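Local coordinates for probable GGDEF family protein (Chromobacterium violaceum, PDB 3NJA) that is of unknown function but carries a PAS domain, which in GGDEF-family proteins probably senses signals for a cyclic-di-GMP output domain, at residues R78-Y84 / L96-I102; G28-W32 / F47-E51; A16-S20 / S33-I39. All coordinates share one frame; numbering follows the deposited sequence.

Contact 1 of 3, residues R78-Y84 / L96-I102; sequences RPFDVEY and LLERNHI. With SO4 (sulfate ion), chain G.
The antiparallel β-hairpin of strands 80-87 and 93-104 sets F80, V82 and Y84 against N100, E98 and L96 in hydrogen-bonded pairs, the N-to-C directions of strands 80-84 and 96-102 being 147° apart. N100 N meets F80 O at 2.6 Å. N100 CB sits 3.6 Å from the F80 ring centroid, and the amide lies nearly parallel to the ring, 16° apart. A chi1 of 61° holds the F80 ring between its own N and carbonyl carbon. Y84 OH donates to E98 OE1 at 2.6 Å, while N100 ND2 reaches the anti lone pair of E98 OE2 at 3.1 Å, so each carboxylate oxygen has a partner from the hairpin; OE1 also bonds a glycerol, probably from the crystallisation liquor. Strand 110-119 completes this C-terminal β-meander of the PAS fold, and a second subunit stacks its H73 on F80 and lays its W21 against N100. On the other face, the extended R99 forms a bent salt bridge, NH2 to D81 OD1 (3.2 Å), reaching the oxygen from above the carboxylate plane. The guanidinium grips a sulfate, probably also from the liquor, through NH1 to O3 (2.7 Å) and NE to O4 (2.9 Å), with P79 CB over one face.

Contact 2 of 3, residues G28-W32 / F47-E51; sequences GRLEW and FDATE
One face of the W32 indole is covered by the F47 ring, and one face of F47 by the six-membered ring of W32. Their centroids are 4.6 Å apart and their planes only 9° from parallel, an offset stack; the displacement follows from F47 CE2 lying just 3.8 Å above the W32 plane, toward its rim. The closest pair is W32 CH2 and F47 CZ, also at 3.8 Å. The two side chains reach this overlap from different directions, their long axes crossing at about a right angle. F47 extends with CG opposite its backbone N (chi1 164°), which carries the ring out of its loop and over the indole. H37 meets W32 edge-to-face and F40 approaches it at a slant, so the stack belongs to an aromatic cluster to which helix 34-40 contributes H37 and F40.

In the PAS fold this is the N-terminal part, where the short strand 30-32 follows strand 19-24 and the loop before helix 51-56 folds back beside it. The backbone link is L30 N to A49 O at 3.3 Å, with the donor 56° out of the carbonyl plane, a long and off-plane bond. A49, whose backbone lies in the left-handed region, turns its CB to within 3.3 Å of L30 O. L30 CD2 lies 3.8 Å from T50 O, the residue at the N-cap of helix 51-56. On the other side of the strand from L30, R29 NH2 and E31 OE2 form a salt bridge of 3.2 Å, and E31 OE1 takes a hydrogen bond from H24.

Contact 3 of 3, residues A16-S20 / S33-I39; sequences AGIGS and SQAVHDI
S20 and S33 clasp the start of strand 19-24 to the N-terminus of helix 34-40, in the N-terminal strand-strand-helix portion of the PAS fold. S33 N donates to S20 O at 3.2 Å with a C=O...N angle of 179°, so the donor lies nearly along the C=O axis. In return S20 N points at S33 OG, at 3.4 Å a weak bond. With chi1 at 73°, S33 OG folds back over its own backbone, where it can face S20 N; from there it also accepts a weak capping bond from A35 N, whose modelled place is less sure. S33 thus acts as N-cap of the helix and as an anchor for the strand.

Beside this pair methyl groups press on the strand backbone. A35 CB comes within 3.1 Å of the carbonyl oxygen I18 O, and V36 CG2 touches G19 CA at 3.6 Å and S20 O at 3.5 Å. Lacking a side chain, G19 brings its backbone directly against the first helical turn, which V36 N to S33 O (2.8 Å) closes.

Further out, the sheet does not end within this chain: G19 and S20 pair in an antiparallel ladder with a strand of a second subunit. V117 and L96 of that subunit pack on V36 and I39, and its I118 on I18, so one face of the helix and the entry to the strand both meet the neighbour. Toward the poorly ordered N-terminus, A16 CB lies 3.3 Å from D38 OD2. The other oxygen, D38 OD1, is held by Q34 NE2 one turn earlier at 2.7 Å, the amide nitrogen approaching from 46° above the carboxylate plane.

Overall arrangement
Contacts 2 and 3 lie on the same side of the chain's centre, their centres 14 Å apart, and their segments alternate along the chain: 16-20, 28-32, 33-39, 47-51. Both reach the two-stranded sheet of 19-24 and 30-32, and they touch where H37 meets W32 and F47. Contact 1 comes later in sequence, in the three-stranded sheet on the opposite side, centres 37 to 38 Å from the other two and nearest atoms about 16 and 19 Å away. Contacts 1 and 3 both meet the second subunit, whose strand continues the sheet at G19 and S20. This separation is consistent with a domain-swapped arrangement in which two chains together complete each PAS sheet.

Contact 1 of 3, residues R78-Y84 / L96-I102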
# COMPACT_ATOMS: atom_id res chain seq x y z
N ARG B 78 -5.28 6.37 -2.79
CA ARG B 78 -4.49 5.18 -2.56
C ARG B 78 -4.33 4.48 -3.90
O ARG B 78 -5.05 3.53 -4.20
CB ARG B 78 -5.18 4.26 -1.55
CG ARG B 78 -5.28 4.86 -0.15
CD ARG B 78 -3.94 4.85 0.57
NE ARG B 78 -3.70 3.58 1.25
CZ ARG B 78 -2.50 3.16 1.65
NH1 ARG B 78 -1.41 3.90 1.44
NH2 ARG B 78 -2.38 1.98 2.25
N PRO B 79 -3.36 4.95 -4.70
CA PRO B 79 -3.32 4.55 -6.11
C PRO B 79 -2.97 3.07 -6.26
O PRO B 79 -2.47 2.44 -5.31
CB PRO B 79 -2.22 5.45 -6.70
CG PRO B 79 -1.69 6.29 -5.56
CD PRO B 79 -2.12 5.61 -4.30
N PHE B 80 -3.24 2.50 -7.43
CA PHE B 80 -2.90 1.11 -7.70
C PHE B 80 -2.89 0.77 -9.19
O PHE B 80 -3.38 1.53 -10.02
CB PHE B 80 -3.85 0.17 -6.98
CG PHE B 80 -5.29 0.32 -7.38
CD1 PHE B 80 -5.88 -0.58 -8.26
CD2 PHE B 80 -6.05 1.38 -6.89
CE1 PHE B 80 -7.21 -0.45 -8.63
CE2 PHE B 80 -7.37 1.53 -7.25
CZ PHE B 80 -7.95 0.61 -8.13
N ASP B 81 -2.31 -0.38 -9.49
CA ASP B 81 -2.21 -0.86 -10.85
C ASP B 81 -3.18 -1.98 -11.15
O ASP B 81 -3.62 -2.71 -10.25
CB ASP B 81 -0.79 -1.34 -11.11
CG ASP B 81 0.23 -0.24 -10.95
OD1 ASP B 81 0.05 0.85 -11.56
OD2 ASP B 81 1.22 -0.47 -10.22
N VAL B 82 -3.53 -2.10 -12.43
CA VAL B 82 -4.26 -3.24 -12.95
C VAL B 82 -3.75 -3.57 -14.36
O VAL B 82 -3.54 -2.67 -15.17
CB VAL B 82 -5.77 -2.97 -13.02
CG1 VAL B 82 -6.51 -4.28 -13.12
CG2 VAL B 82 -6.24 -2.21 -11.80
N GLU B 83 -3.49 -4.84 -14.62
CA GLU B 83 -3.15 -5.30 -15.96
C GLU B 83 -4.31 -6.08 -16.53
O GLU B 83 -4.98 -6.82 -15.83
CB GLU B 83 -1.93 -6.22 -15.93
CG GLU B 83 -0.61 -5.55 -15.70
CD GLU B 83 0.52 -6.35 -16.32
OE1 GLU B 83 0.27 -7.02 -17.35
OE2 GLU B 83 1.65 -6.30 -15.79
N TYR B 84 -4.54 -5.93 -17.82
CA TYR B 84 -5.57 -6.68 -18.49
C TYR B 84 -5.48 -6.47 -19.99
O TYR B 84 -5.00 -5.42 -20.46
CB TYR B 84 -6.95 -6.26 -17.98
CG TYR B 84 -7.24 -4.79 -18.23
CD1 TYR B 84 -7.73 -4.36 -19.46
CD2 TYR B 84 -7.01 -3.84 -17.25
CE1 TYR B 84 -7.99 -3.02 -19.70
CE2 TYR B 84 -7.27 -2.50 -17.47
CZ TYR B 84 -7.75 -2.10 -18.70
OH TYR B 84 -8.01 -0.77 -18.92
N LEU B 96 -2.73 -4.07 -21.50
CA LEU B 96 -2.70 -2.73 -20.90
C LEU B 96 -2.21 -2.67 -19.44
O LEU B 96 -2.48 -3.57 -18.63
CB LEU B 96 -4.09 -2.08 -21.00
CG LEU B 96 -4.36 -1.30 -22.30
CD1 LEU B 96 -3.60 -1.90 -23.48
CD2 LEU B 96 -5.85 -1.16 -22.59
N LEU B 97 -1.47 -1.61 -19.12
CA LEU B 97 -1.20 -1.27 -17.73
C LEU B 97 -1.97 -0.01 -17.34
O LEU B 97 -1.92 1.00 -18.04
CB LEU B 97 0.29 -1.08 -17.46
CG LEU B 97 0.56 -0.83 -15.98
CD1 LEU B 97 0.01 -1.96 -15.15
CD2 LEU B 97 2.04 -0.64 -15.70
N GLU B 98 -2.70 -0.08 -16.24
CA GLU B 98 -3.60 1.00 -15.87
C GLU B 98 -3.33 1.46 -14.45
O GLU B 98 -3.37 0.67 -13.50
CB GLU B 98 -5.05 0.54 -16.01
CG GLU B 98 -6.11 1.58 -15.68
CD GLU B 98 -7.52 0.99 -15.67
OE1 GLU B 98 -8.08 0.74 -16.77
OE2 GLU B 98 -8.07 0.75 -14.57
N ARG B 99 -3.04 2.74 -14.29
CA ARG B 99 -2.82 3.24 -12.95
C ARG B 99 -4.07 3.94 -12.46
O ARG B 99 -4.62 4.81 -13.14
CB ARG B 99 -1.59 4.14 -12.89
CG ARG B 99 -1.04 4.24 -11.49
CD ARG B 99 0.17 5.14 -11.40
NE ARG B 99 0.54 5.39 -10.02
CZ ARG B 99 0.63 4.45 -9.08
NH1 ARG B 99 0.98 4.78 -7.84
NH2 ARG B 99 0.39 3.18 -9.37
N ASN B 100 -4.54 3.53 -11.28
CA ASN B 100 -5.77 4.07 -10.71
C ASN B 100 -5.49 4.92 -9.50
O ASN B 100 -4.65 4.58 -8.68
CB ASN B 100 -6.73 2.95 -10.33
CG ASN B 100 -7.18 2.16 -11.53
OD1 ASN B 100 -8.34 2.25 -11.95
ND2 ASN B 100 -6.25 1.40 -12.12
N HIS B 101 -6.22 6.03 -9.43
CA HIS B 101 -6.18 6.95 -8.31
C HIS B 101 -7.62 7.13 -7.86
O HIS B 101 -8.51 7.30 -8.68
CB HIS B 101 -5.63 8.29 -8.77
CG HIS B 101 -4.18 8.24 -9.15
ND1 HIS B 101 -3.17 8.55 -8.28
CD2 HIS B 101 -3.58 7.91 -10.32
CE1 HIS B 101 -2.00 8.42 -8.89
NE2 HIS B 101 -2.23 8.04 -10.13
N ILE B 102 -7.85 7.09 -6.55
CA ILE B 102 -9.20 7.28 -6.03
C ILE B 102 -9.36 8.67 -5.45
O ILE B 102 -8.43 9.22 -4.88
CB ILE B 102 -9.50 6.27 -4.93
CG1 ILE B 102 -8.95 4.90 -5.33
CG2 ILE B 102 -10.99 6.26 -4.61
CD1 ILE B 102 -9.28 3.82 -4.35
S SO4 G . 1.90 7.99 -7.78
O1 SO4 G . 1.87 9.43 -7.52
O2 SO4 G . 3.07 7.42 -7.10
O3 SO4 G . 0.68 7.40 -7.25
O4 SO4 G . 1.97 7.75 -9.22

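Contact 2 of 3, residues G28-W32 / F47-E51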
# COMPACT_ATOMS: atom_id res chain seq x y z
N GLY B 28 -20.11 6.35 16.38
CA GLY B 28 -18.99 7.03 17.01
C GLY B 28 -18.47 6.20 18.17
O GLY B 28 -17.44 6.53 18.77
N ARG B 29 -19.18 5.12 18.48
CA ARG B 29 -18.85 4.26 19.61
C ARG B 29 -17.47 3.65 19.41
O ARG B 29 -17.13 3.24 18.31
CB ARG B 29 -19.89 3.16 19.76
CG ARG B 29 -20.00 2.58 21.17
CD ARG B 29 -20.31 1.09 21.11
NE ARG B 29 -21.12 0.75 19.95
CZ ARG B 29 -21.32 -0.49 19.50
NH1 ARG B 29 -22.07 -0.70 18.42
NH2 ARG B 29 -20.76 -1.52 20.13
N LEU B 30 -16.68 3.61 20.47
CA LEU B 30 -15.36 3.00 20.39
C LEU B 30 -15.27 1.80 21.33
O LEU B 30 -15.35 1.95 22.55
CB LEU B 30 -14.28 4.03 20.73
CG LEU B 30 -12.85 3.49 20.75
CD1 LEU B 30 -12.49 2.91 19.38
CD2 LEU B 30 -11.86 4.56 21.15
N GLU B 31 -15.10 0.60 20.77
CA GLU B 31 -15.04 -0.61 21.58
C GLU B 31 -13.61 -0.98 21.94
O GLU B 31 -12.77 -1.14 21.06
CB GLU B 31 -15.70 -1.80 20.87
CG GLU B 31 -17.15 -1.57 20.46
CD GLU B 31 -17.81 -2.81 19.85
OE1 GLU B 31 -17.73 -3.00 18.60
OE2 GLU B 31 -18.41 -3.60 20.62
N TRP B 32 -13.35 -1.11 23.23
CA TRP B 32 -12.03 -1.53 23.68
C TRP B 32 -12.09 -2.86 24.40
O TRP B 32 -13.00 -3.09 25.19
CB TRP B 32 -11.44 -0.49 24.63
CG TRP B 32 -10.79 0.63 23.91
CD1 TRP B 32 -10.76 0.84 22.56
CD2 TRP B 32 -10.07 1.71 24.50
NE1 TRP B 32 -10.06 1.98 22.28
CE2 TRP B 32 -9.62 2.53 23.45
CE3 TRP B 32 -9.75 2.05 25.82
CZ2 TRP B 32 -8.87 3.69 23.68
CZ3 TRP B 32 -9.00 3.20 26.04
CH2 TRP B 32 -8.58 4.01 24.98
N PHE B 47 -14.48 5.11 31.35
CA PHE B 47 -13.90 5.81 30.23
C PHE B 47 -14.92 5.98 29.11
O PHE B 47 -15.57 5.02 28.68
CB PHE B 47 -12.65 5.09 29.75
CG PHE B 47 -12.21 5.53 28.40
CD1 PHE B 47 -11.36 6.62 28.26
CD2 PHE B 47 -12.65 4.87 27.26
CE1 PHE B 47 -10.96 7.03 27.00
CE2 PHE B 47 -12.25 5.27 26.00
CZ PHE B 47 -11.40 6.35 25.87
N ASP B 48 -15.04 7.22 28.64
CA ASP B 48 -16.08 7.62 27.69
C ASP B 48 -16.23 6.75 26.45
O ASP B 48 -17.30 6.71 25.85
CB ASP B 48 -15.86 9.07 27.25
CG ASP B 48 -15.97 10.06 28.39
OD1 ASP B 48 -17.06 10.17 28.99
OD2 ASP B 48 -14.96 10.75 28.67
N ALA B 49 -15.16 6.07 26.04
CA ALA B 49 -15.17 5.26 24.82
C ALA B 49 -15.68 6.02 23.59
O ALA B 49 -16.69 5.65 23.00
CB ALA B 49 -16.00 3.98 25.02
N THR B 50 -14.97 7.08 23.22
CA THR B 50 -15.25 7.84 22.01
C THR B 50 -13.93 8.20 21.33
O THR B 50 -12.87 8.11 21.96
CB THR B 50 -15.98 9.16 22.30
OG1 THR B 50 -16.19 9.87 21.08
CG2 THR B 50 -15.13 10.02 23.19
N GLU B 51 -13.99 8.60 20.06
CA GLU B 51 -12.75 8.98 19.40
C GLU B 51 -12.08 10.19 20.07
O GLU B 51 -10.86 10.20 20.26
CB GLU B 51 -12.91 9.20 17.90
CG GLU B 51 -11.55 9.33 17.19
CD GLU B 51 -11.65 9.34 15.66
OE1 GLU B 51 -10.64 8.98 15.00
OE2 GLU B 51 -12.72 9.71 15.13

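Contact 3 of 3, residues A16-S20 / S33-I39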
# COMPACT_ATOMS: atom_id res chain seq x y z
N ALA B 16 -0.67 -7.22 29.93
CA ALA B 16 -1.96 -7.73 29.46
C ALA B 16 -1.93 -8.07 27.97
O ALA B 16 -2.89 -8.62 27.43
CB ALA B 16 -3.07 -6.74 29.75
N GLY B 17 -0.83 -7.72 27.31
CA GLY B 17 -0.61 -8.08 25.92
C GLY B 17 -1.29 -7.17 24.90
O GLY B 17 -1.65 -6.03 25.20
N ILE B 18 -1.45 -7.70 23.69
CA ILE B 18 -2.07 -6.98 22.57
C ILE B 18 -3.48 -6.49 22.91
O ILE B 18 -4.24 -7.18 23.59
CB ILE B 18 -2.14 -7.89 21.29
CG1 ILE B 18 -0.76 -8.46 20.93
CG2 ILE B 18 -2.74 -7.13 20.10
CD1 ILE B 18 -0.26 -9.58 21.84
N GLY B 19 -3.82 -5.30 22.44
CA GLY B 19 -5.17 -4.80 22.59
C GLY B 19 -5.86 -4.74 21.24
O GLY B 19 -5.22 -4.48 20.22
N SER B 20 -7.17 -4.99 21.23
CA SER B 20 -7.92 -4.83 19.98
C SER B 20 -9.11 -3.92 20.18
O SER B 20 -9.69 -3.86 21.27
CB SER B 20 -8.31 -6.18 19.34
OG SER B 20 -8.98 -7.04 20.25
N SER B 33 -11.13 -3.74 24.11
CA SER B 33 -10.93 -4.92 24.95
C SER B 33 -10.26 -4.43 26.23
O SER B 33 -9.58 -3.41 26.21
CB SER B 33 -10.05 -5.96 24.26
OG SER B 33 -8.70 -5.55 24.21
N GLN B 34 -10.44 -5.15 27.33
CA GLN B 34 -9.81 -4.74 28.58
C GLN B 34 -8.30 -4.63 28.40
O GLN B 34 -7.62 -3.93 29.15
CB GLN B 34 -10.16 -5.71 29.73
CG GLN B 34 -9.47 -5.41 31.06
CD GLN B 34 -9.89 -4.09 31.68
OE1 GLN B 34 -11.08 -3.83 31.89
NE2 GLN B 34 -8.92 -3.24 31.99
N ALA B 35 -7.78 -5.30 27.38
CA ALA B 35 -6.35 -5.24 27.10
C ALA B 35 -5.89 -3.85 26.66
O ALA B 35 -4.76 -3.46 26.93
CB ALA B 35 -5.97 -6.29 26.06
N VAL B 36 -6.76 -3.12 25.96
CA VAL B 36 -6.47 -1.75 25.54
C VAL B 36 -6.51 -0.82 26.75
O VAL B 36 -5.53 -0.13 27.06
CB VAL B 36 -7.49 -1.24 24.51
CG1 VAL B 36 -7.28 0.24 24.25
CG2 VAL B 36 -7.40 -2.04 23.19
N HIS B 37 -7.64 -0.83 27.44
CA HIS B 37 -7.79 -0.10 28.69
C HIS B 37 -6.56 -0.24 29.56
O HIS B 37 -6.21 0.67 30.30
CB HIS B 37 -9.00 -0.61 29.46
CG HIS B 37 -10.29 0.00 29.02
ND1 HIS B 37 -10.64 1.30 29.32
CD2 HIS B 37 -11.31 -0.51 28.30
CE1 HIS B 37 -11.82 1.57 28.80
NE2 HIS B 37 -12.25 0.48 28.18
N ASP B 38 -5.92 -1.41 29.46
CA ASP B 38 -4.76 -1.69 30.28
C ASP B 38 -3.54 -0.94 29.77
O ASP B 38 -2.74 -0.44 30.55
CB ASP B 38 -4.49 -3.20 30.36
CG ASP B 38 -5.47 -3.93 31.27
OD1 ASP B 38 -6.19 -3.26 32.05
OD2 ASP B 38 -5.52 -5.18 31.22
N ILE B 39 -3.38 -0.85 28.45
CA ILE B 39 -2.22 -0.13 27.95
C ILE B 39 -2.42 1.38 28.08
O ILE B 39 -1.46 2.14 28.19
CB ILE B 39 -1.82 -0.57 26.52
CG1 ILE B 39 -1.94 0.59 25.55
CG2 ILE B 39 -2.65 -1.75 26.04
CD1 ILE B 39 -1.63 0.16 24.14